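Local coordinates for protein endo-pectate lyase (Erwinia chrysanthemi, PDB 3B8Y) that probably cleaves polygalacturonate and methylated pectins by calcium-dependent elimination, cutting within the chain and leaving unsaturated ends, at residues 244-249 with 274-279. Residues are numbered along the deposited sequence; the frame is centred on the assembly and turned at random.
Sequences TGEHGK and NGTIDS. With ADA (alpha-D-galactopyranuronic acid), chain C.
The carbonyl oxygen of G248 is gripped by two backbone N-H groups of the neighbouring coil: S279 N lies 3.1 Å from G248 O in a fairly straight bond, and D278 N makes a weak, bent one. D278 N also reaches H247 O, so its proton is shared between two carbonyls where both strands turn a corner, at G248 and D278. Before the corner, H247 N donates to T276 O at 2.8 Å and T276 N to G245 O, the ladder of adjacent parallel coils in the pectate lyase beta-helix. At the backbone angles of G245 (phi 87°) a CB would jam against T244 O, hence a glycine. The branched aliphatic I277 suits the buried side, its CG1, anti to the backbone N (chi1 -162°), packing 3.7 Å from H247 CB. The H247 ring is held at both nitrogens, ND1 by D223 and NE2 by weak bonds to T244 O and A211 O, which fixes its rotation. Beyond the corner, K249 CG lies 3.2 Å from S279 OG, itself weakly bonded to E310; the lysine then bends at chi4 (65°), bringing NZ 3.1 Å from galacturonate O5. NZ also bonds weakly to carboxylate O6A, so its positive charge probably suits an acidic sugar, which R252 and T322 also hold.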
loop_
_atom_site.group_PDB
_atom_site.type_symbol
_atom_site.label_atom_id
_atom_site.label_comp_id
_atom_site.label_asym_id
_atom_site.label_seq_id
_atom_site.Cartn_x
_atom_site.Cartn_y
_atom_site.Cartn_z
ATOM N N THR A 244 -2.233 1.426 8.389
ATOM C CA THR A 244 -2.239 1.654 9.826
ATOM C C THR A 244 -3.163 2.833 10.084
ATOM O O THR A 244 -3.447 3.610 9.169
ATOM C CB THR A 244 -0.823 1.985 10.354
ATOM O OG1 THR A 244 -0.407 3.264 9.855
ATOM C CG2 THR A 244 0.176 0.927 9.900
ATOM N N GLY A 245 -3.640 2.958 11.319
ATOM C CA GLY A 245 -4.528 4.059 11.670
ATOM C C GLY A 245 -5.996 3.773 11.408
ATOM O O GLY A 245 -6.492 2.694 11.710
ATOM N N GLU A 246 -6.693 4.746 10.835
ATOM C CA GLU A 246 -8.118 4.610 10.552
ATOM C C GLU A 246 -8.369 4.792 9.068
ATOM O O GLU A 246 -7.996 5.815 8.495
ATOM C CB GLU A 246 -8.887 5.668 11.349
ATOM C CG GLU A 246 -8.531 5.667 12.835
ATOM C CD GLU A 246 -8.768 7.015 13.502
ATOM O OE1 GLU A 246 -9.751 7.141 14.262
ATOM O OE2 GLU A 246 -7.960 7.942 13.274
ATOM N N HIS A 247 -9.016 3.816 8.448
ATOM C CA HIS A 247 -9.288 3.892 7.019
ATOM C C HIS A 247 -10.739 3.623 6.601
ATOM O O HIS A 247 -11.521 3.082 7.368
ATOM C CB HIS A 247 -8.366 2.921 6.277
ATOM C CG HIS A 247 -6.918 3.280 6.352
ATOM N ND1 HIS A 247 -6.335 4.190 5.501
ATOM C CD2 HIS A 247 -5.936 2.855 7.180
ATOM C CE1 HIS A 247 -5.055 4.314 5.801
ATOM N NE2 HIS A 247 -4.788 3.515 6.817
ATOM N N GLY A 248 -11.089 4.035 5.384
ATOM C CA GLY A 248 -12.423 3.793 4.864
ATOM C C GLY A 248 -12.387 2.442 4.162
ATOM O O GLY A 248 -12.789 1.422 4.732
ATOM N N LYS A 249 -11.891 2.434 2.926
ATOM C CA LYS A 249 -11.743 1.204 2.155
ATOM C C LYS A 249 -10.312 1.087 1.645
ATOM O O LYS A 249 -9.635 2.095 1.430
ATOM C CB LYS A 249 -12.719 1.162 0.976
ATOM C CG LYS A 249 -14.184 1.090 1.387
ATOM C CD LYS A 249 -15.105 1.050 0.171
ATOM C CE LYS A 249 -16.573 1.180 0.563
ATOM N NZ LYS A 249 -16.878 2.501 1.169
ATOM N N ASN A 274 -3.348 -2.934 10.074
ATOM C CA ASN A 274 -3.064 -2.863 11.496
ATOM C C ASN A 274 -3.723 -1.612 12.065
ATOM O O ASN A 274 -3.060 -0.647 12.438
ATOM C CB ASN A 274 -1.550 -2.864 11.743
ATOM C CG ASN A 274 -1.185 -3.275 13.162
ATOM O OD1 ASN A 274 -1.981 -3.899 13.866
ATOM N ND2 ASN A 274 0.021 -2.927 13.586
ATOM N N GLY A 275 -5.050 -1.641 12.094
ATOM C CA GLY A 275 -5.835 -0.535 12.596
ATOM C C GLY A 275 -7.281 -0.817 12.244
ATOM O O GLY A 275 -7.642 -1.970 12.006
ATOM N N THR A 276 -8.110 0.218 12.208
ATOM C CA THR A 276 -9.518 0.041 11.858
ATOM C C THR A 276 -9.801 0.447 10.415
ATOM O O THR A 276 -9.226 1.407 9.901
ATOM C CB THR A 276 -10.442 0.844 12.786
ATOM O OG1 THR A 276 -9.931 2.173 12.931
ATOM C CG2 THR A 276 -10.527 0.187 14.150
ATOM N N ILE A 277 -10.707 -0.284 9.779
ATOM C CA ILE A 277 -11.091 -0.014 8.405
ATOM C C ILE A 277 -12.576 -0.374 8.250
ATOM O O ILE A 277 -13.044 -1.312 8.876
ATOM C CB ILE A 277 -10.199 -0.832 7.434
ATOM C CG1 ILE A 277 -10.264 -0.252 6.024
ATOM C CG2 ILE A 277 -10.576 -2.303 7.463
ATOM C CD1 ILE A 277 -9.242 -0.852 5.071
ATOM N N ASP A 278 -13.324 0.410 7.478
ATOM C CA ASP A 278 -14.756 0.159 7.268
ATOM C C ASP A 278 -14.998 -1.097 6.436
ATOM O O ASP A 278 -15.964 -1.831 6.667
ATOM C CB ASP A 278 -15.432 1.360 6.585
ATOM C CG ASP A 278 -15.383 2.631 7.425
ATOM O OD1 ASP A 278 -14.899 2.592 8.577
ATOM O OD2 ASP A 278 -15.836 3.684 6.925
ATOM N N SER A 279 -14.171 -1.280 5.411
ATOM C CA SER A 279 -14.233 -2.457 4.535
ATOM C C SER A 279 -12.981 -2.513 3.666
ATOM O O SER A 279 -12.264 -1.522 3.527
ATOM C CB SER A 279 -15.501 -2.469 3.666
ATOM O OG SER A 279 -15.410 -1.590 2.561
HETATM C C1 ADA C . -18.082 6.135 1.172
HETATM C C2 ADA C . -18.274 7.515 0.542
HETATM C C3 ADA C . -19.587 7.534 -0.219
HETATM C C4 ADA C . -19.533 6.435 -1.298
HETATM C C5 ADA C . -19.320 5.101 -0.573
HETATM C C6 ADA C . -19.249 4.033 -1.625
HETATM O O1 ADA C . -19.122 5.858 2.108
HETATM O O2 ADA C . -18.300 8.509 1.562
HETATM O O3 ADA C . -19.773 8.823 -0.820
HETATM O O4 ADA C . -18.429 6.630 -2.213
HETATM O O5 ADA C . -18.067 5.128 0.141
HETATM O O6B ADA C . -20.304 3.801 -2.426
HETATM O O6A ADA C . -18.236 3.390 -1.750
#